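Local coordinates for protein CRISPR-associated endoribonuclease Cas6 1 (Methanocaldococcus jannaschii DSM 2661, PDB 5YI6) that probably cleaves CRISPR transcripts as a Cas6 endoribonuclease, yielding CRISPR RNA for adaptive defence against mobile genetic elements, at residues Lys167-Ala172 / Ile218-Glu223. Sequence-based numbering, arbitrary orientation.
Sequences KKKYEA and IKFGYE
Between 167-172 and 218-223, segments of helices 158-174 and 215-224, the nearest CA atoms are those of Tyr170 and Phe220, 7.1 Å apart. Both helices belong to the C-terminal RAMP-type (ferredoxin-like) half of Cas6, whose sheet includes strands 182-195 and 201-213, the two strands linking them in sequence. No hydrogen bond crosses the contact, which is carried by the Phe220 ring lying against the Lys169-Tyr170 turn. The Phe220 side chain, with CG anti to its own N (chi1 178°), extends to that backbone, and the helix 158-174 residues Leu166 and Phe173 also touch it. Tyr170 turns a ring edge to one Phe220 face, a T-shaped pair with centroids 5.4 Å apart and planes at 73°. Its CD1 sits 3.9 Å from Phe220 CG, while its CB makes a CH-pi contact over the ring, 26° off the normal. Lys169 CB instead meets the Phe220 rim in plane, 3.7 Å from CE2. Beyond it the lysine chain bends, and NZ is surrounded by four hydrogen-bond acceptors: Asn165 OD1 on its own helix, and Gly225 O, Gly227 O and Asn230 OD1, which link it to the segment following 215-224. At the ring's far end, Phe220 CZ lies 3.5 Å from Lys169 O.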
ATOM      1  N   LYS A 167     -13.271   5.261   8.437  1.00 16.79           N
ATOM      2  CA  LYS A 167     -14.245   6.351   8.471  1.00 15.87           C
ATOM      3  C   LYS A 167     -13.564   7.690   8.780  1.00 16.75           C
ATOM      4  O   LYS A 167     -13.876   8.719   8.152  1.00 19.82           O
ATOM      5  CB  LYS A 167     -15.325   6.032   9.506  1.00 21.13           C
ATOM      6  CG  LYS A 167     -16.169   4.786   9.126  1.00 21.62           C
ATOM      7  CD  LYS A 167     -17.125   4.394  10.264  1.00 23.00           C
ATOM      8  CE  LYS A 167     -18.073   3.260   9.858  1.00 24.24           C
ATOM      9  NZ  LYS A 167     -18.900   2.739  11.002  1.00 29.43           N
ATOM     10  N   LYS A 168     -12.609   7.691   9.715  1.00 19.05           N
ATOM     11  CA  LYS A 168     -11.902   8.939  10.011  1.00 22.16           C
ATOM     12  C   LYS A 168     -11.077   9.418   8.820  1.00 20.48           C
ATOM     13  O   LYS A 168     -11.020  10.621   8.543  1.00 15.90           O
ATOM     14  CB  LYS A 168     -11.012   8.747  11.230  1.00 20.67           C
ATOM     15  CG  LYS A 168     -11.796   8.586  12.533  1.00 38.02           C
ATOM     16  CD  LYS A 168     -10.851   8.328  13.702  1.00 54.12           C
ATOM     17  CE  LYS A 168     -11.599   7.842  14.939  1.00 67.17           C
ATOM     18  NZ  LYS A 168     -10.702   7.053  15.842  1.00 73.22           N
ATOM     19  N   LYS A 169     -10.402   8.494   8.127  1.00 17.95           N
ATOM     20  CA  LYS A 169      -9.638   8.853   6.932  1.00 15.41           C
ATOM     21  C   LYS A 169     -10.540   9.384   5.845  1.00 13.33           C
ATOM     22  O   LYS A 169     -10.176  10.329   5.140  1.00 15.02           O
ATOM     23  CB  LYS A 169      -8.846   7.634   6.372  1.00 18.36           C
ATOM     24  CG  LYS A 169      -7.631   7.259   7.146  1.00 24.99           C
ATOM     25  CD  LYS A 169      -6.730   6.267   6.301  1.00 23.16           C
ATOM     26  CE  LYS A 169      -7.572   5.144   5.669  1.00 18.21           C
ATOM     27  NZ  LYS A 169      -6.763   3.849   5.635  1.00 18.30           N
ATOM     28  N   TYR A 170     -11.727   8.773   5.681  1.00 16.88           N
ATOM     29  CA  TYR A 170     -12.698   9.272   4.717  1.00 15.10           C
ATOM     30  C   TYR A 170     -13.023  10.746   5.004  1.00 14.86           C
ATOM     31  O   TYR A 170     -13.008  11.585   4.097  1.00 17.08           O
ATOM     32  CB  TYR A 170     -13.979   8.428   4.764  1.00 14.16           C
ATOM     33  CG  TYR A 170     -15.009   8.844   3.770  1.00 21.85           C
ATOM     34  CD1 TYR A 170     -15.159   8.157   2.571  1.00 21.29           C
ATOM     35  CD2 TYR A 170     -15.852   9.941   4.018  1.00 22.36           C
ATOM     36  CE1 TYR A 170     -16.101   8.536   1.648  1.00 21.42           C
ATOM     37  CE2 TYR A 170     -16.783  10.328   3.102  1.00 23.49           C
ATOM     38  CZ  TYR A 170     -16.909   9.623   1.914  1.00 23.63           C
ATOM     39  OH  TYR A 170     -17.839  10.008   0.979  1.00 24.27           O
ATOM     40  N   GLU A 171     -13.334  11.058   6.264  1.00 19.59           N
ATOM     41  CA  GLU A 171     -13.660  12.444   6.597  1.00 20.50           C
ATOM     42  C   GLU A 171     -12.451  13.351   6.418  1.00 20.86           C
ATOM     43  O   GLU A 171     -12.600  14.508   6.006  1.00 18.62           O
ATOM     44  CB  GLU A 171     -14.206  12.559   8.033  1.00 19.76           C
ATOM     45  CG  GLU A 171     -15.479  11.767   8.194  1.00 23.17           C
ATOM     46  CD  GLU A 171     -16.220  12.051   9.492  1.00 29.89           C
ATOM     47  OE1 GLU A 171     -15.632  12.653  10.429  1.00 27.16           O
ATOM     48  OE2 GLU A 171     -17.395  11.642   9.556  1.00 24.12           O
ATOM     49  N   ALA A 172     -11.250  12.855   6.736  1.00 18.22           N
ATOM     50  CA  ALA A 172     -10.054  13.691   6.597  1.00 19.80           C
ATOM     51  C   ALA A 172      -9.753  13.976   5.139  1.00 21.56           C
ATOM     52  O   ALA A 172      -9.299  15.077   4.797  1.00 20.53           O
ATOM     53  CB  ALA A 172      -8.837  13.036   7.261  1.00 18.65           C
ATOM     54  N   ILE A 218     -16.309   1.253   1.009  1.00 16.21           N
ATOM     55  CA  ILE A 218     -15.367   0.173   0.680  1.00 16.58           C
ATOM     56  C   ILE A 218     -14.416   0.612  -0.427  1.00 14.82           C
ATOM     57  O   ILE A 218     -13.210   0.333  -0.375  1.00 17.64           O
ATOM     58  CB  ILE A 218     -16.149  -1.105   0.299  1.00 18.33           C
ATOM     59  CG1 ILE A 218     -16.963  -1.588   1.516  1.00 19.88           C
ATOM     60  CG2 ILE A 218     -15.182  -2.200  -0.192  1.00 18.24           C
ATOM     61  CD1 ILE A 218     -17.989  -2.698   1.159  1.00 21.14           C
ATOM     62  N   LYS A 219     -14.943   1.319  -1.434  1.00 14.20           N
ATOM     63  CA  LYS A 219     -14.155   1.818  -2.555  1.00 18.30           C
ATOM     64  C   LYS A 219     -13.085   2.791  -2.079  1.00 18.74           C
ATOM     65  O   LYS A 219     -11.965   2.809  -2.610  1.00 16.57           O
ATOM     66  CB  LYS A 219     -15.090   2.503  -3.554  1.00 23.20           C
ATOM     67  CG  LYS A 219     -14.413   3.283  -4.638  1.00 34.85           C
ATOM     68  CD  LYS A 219     -15.418   3.892  -5.615  1.00 38.55           C
ATOM     69  CE  LYS A 219     -14.695   4.646  -6.722  1.00 45.31           C
ATOM     70  NZ  LYS A 219     -13.887   5.799  -6.228  1.00 46.06           N
ATOM     71  N   PHE A 220     -13.414   3.618  -1.077  1.00 19.84           N
ATOM     72  CA  PHE A 220     -12.382   4.467  -0.491  1.00 16.53           C
ATOM     73  C   PHE A 220     -11.278   3.639   0.166  1.00 15.62           C
ATOM     74  O   PHE A 220     -10.098   3.938  -0.006  1.00 17.20           O
ATOM     75  CB  PHE A 220     -13.005   5.434   0.525  1.00 17.94           C
ATOM     76  CG  PHE A 220     -12.011   6.304   1.215  1.00 16.51           C
ATOM     77  CD1 PHE A 220     -11.453   7.396   0.559  1.00 14.86           C
ATOM     78  CD2 PHE A 220     -11.653   6.038   2.563  1.00 13.44           C
ATOM     79  CE1 PHE A 220     -10.507   8.234   1.218  1.00 14.73           C
ATOM     80  CE2 PHE A 220     -10.703   6.861   3.238  1.00 18.76           C
ATOM     81  CZ  PHE A 220     -10.154   7.970   2.564  1.00 16.72           C
ATOM     82  N   GLY A 221     -11.629   2.599   0.926  1.00 14.27           N
ATOM     83  CA  GLY A 221     -10.572   1.730   1.460  1.00 14.36           C
ATOM     84  C   GLY A 221      -9.780   1.032   0.354  1.00 17.18           C
ATOM     85  O   GLY A 221      -8.565   0.842   0.456  1.00 13.73           O
ATOM     86  N   TYR A 222     -10.458   0.676  -0.728  1.00 13.50           N
ATOM     87  CA  TYR A 222      -9.797   0.018  -1.849  1.00 14.02           C
ATOM     88  C   TYR A 222      -8.730   0.915  -2.471  1.00 19.95           C
ATOM     89  O   TYR A 222      -7.658   0.441  -2.850  1.00 19.49           O
ATOM     90  CB  TYR A 222     -10.850  -0.384  -2.881  1.00 16.65           C
ATOM     91  CG  TYR A 222     -10.333  -1.407  -3.868  1.00 14.38           C
ATOM     92  CD1 TYR A 222     -10.299  -2.759  -3.525  1.00 16.09           C
ATOM     93  CD2 TYR A 222      -9.889  -1.017  -5.120  1.00 19.25           C
ATOM     94  CE1 TYR A 222      -9.812  -3.732  -4.455  1.00 16.37           C
ATOM     95  CE2 TYR A 222      -9.415  -1.960  -6.069  1.00 19.92           C
ATOM     96  CZ  TYR A 222      -9.366  -3.315  -5.697  1.00 17.51           C
ATOM     97  OH  TYR A 222      -8.915  -4.264  -6.590  1.00 18.19           O
ATOM     98  N   GLU A 223      -9.002   2.214  -2.603  1.00 15.87           N
ATOM     99  CA  GLU A 223      -7.990   3.053  -3.260  1.00 21.13           C
ATOM    100  C   GLU A 223      -7.069   3.801  -2.286  1.00 15.83           C
ATOM    101  O   GLU A 223      -5.950   4.149  -2.652  1.00 15.48           O
ATOM    102  CB  GLU A 223      -8.644   3.980  -4.279  1.00 31.06           C
ATOM    103  CG  GLU A 223      -9.379   3.158  -5.433  1.00 35.02           C
ATOM    104  CD  GLU A 223      -8.503   2.124  -6.295  1.00 36.50           C
ATOM    105  OE1 GLU A 223      -7.475   1.562  -5.852  1.00 25.54           O
ATOM    106  OE2 GLU A 223      -8.882   1.841  -7.460  1.00 31.50           O
TER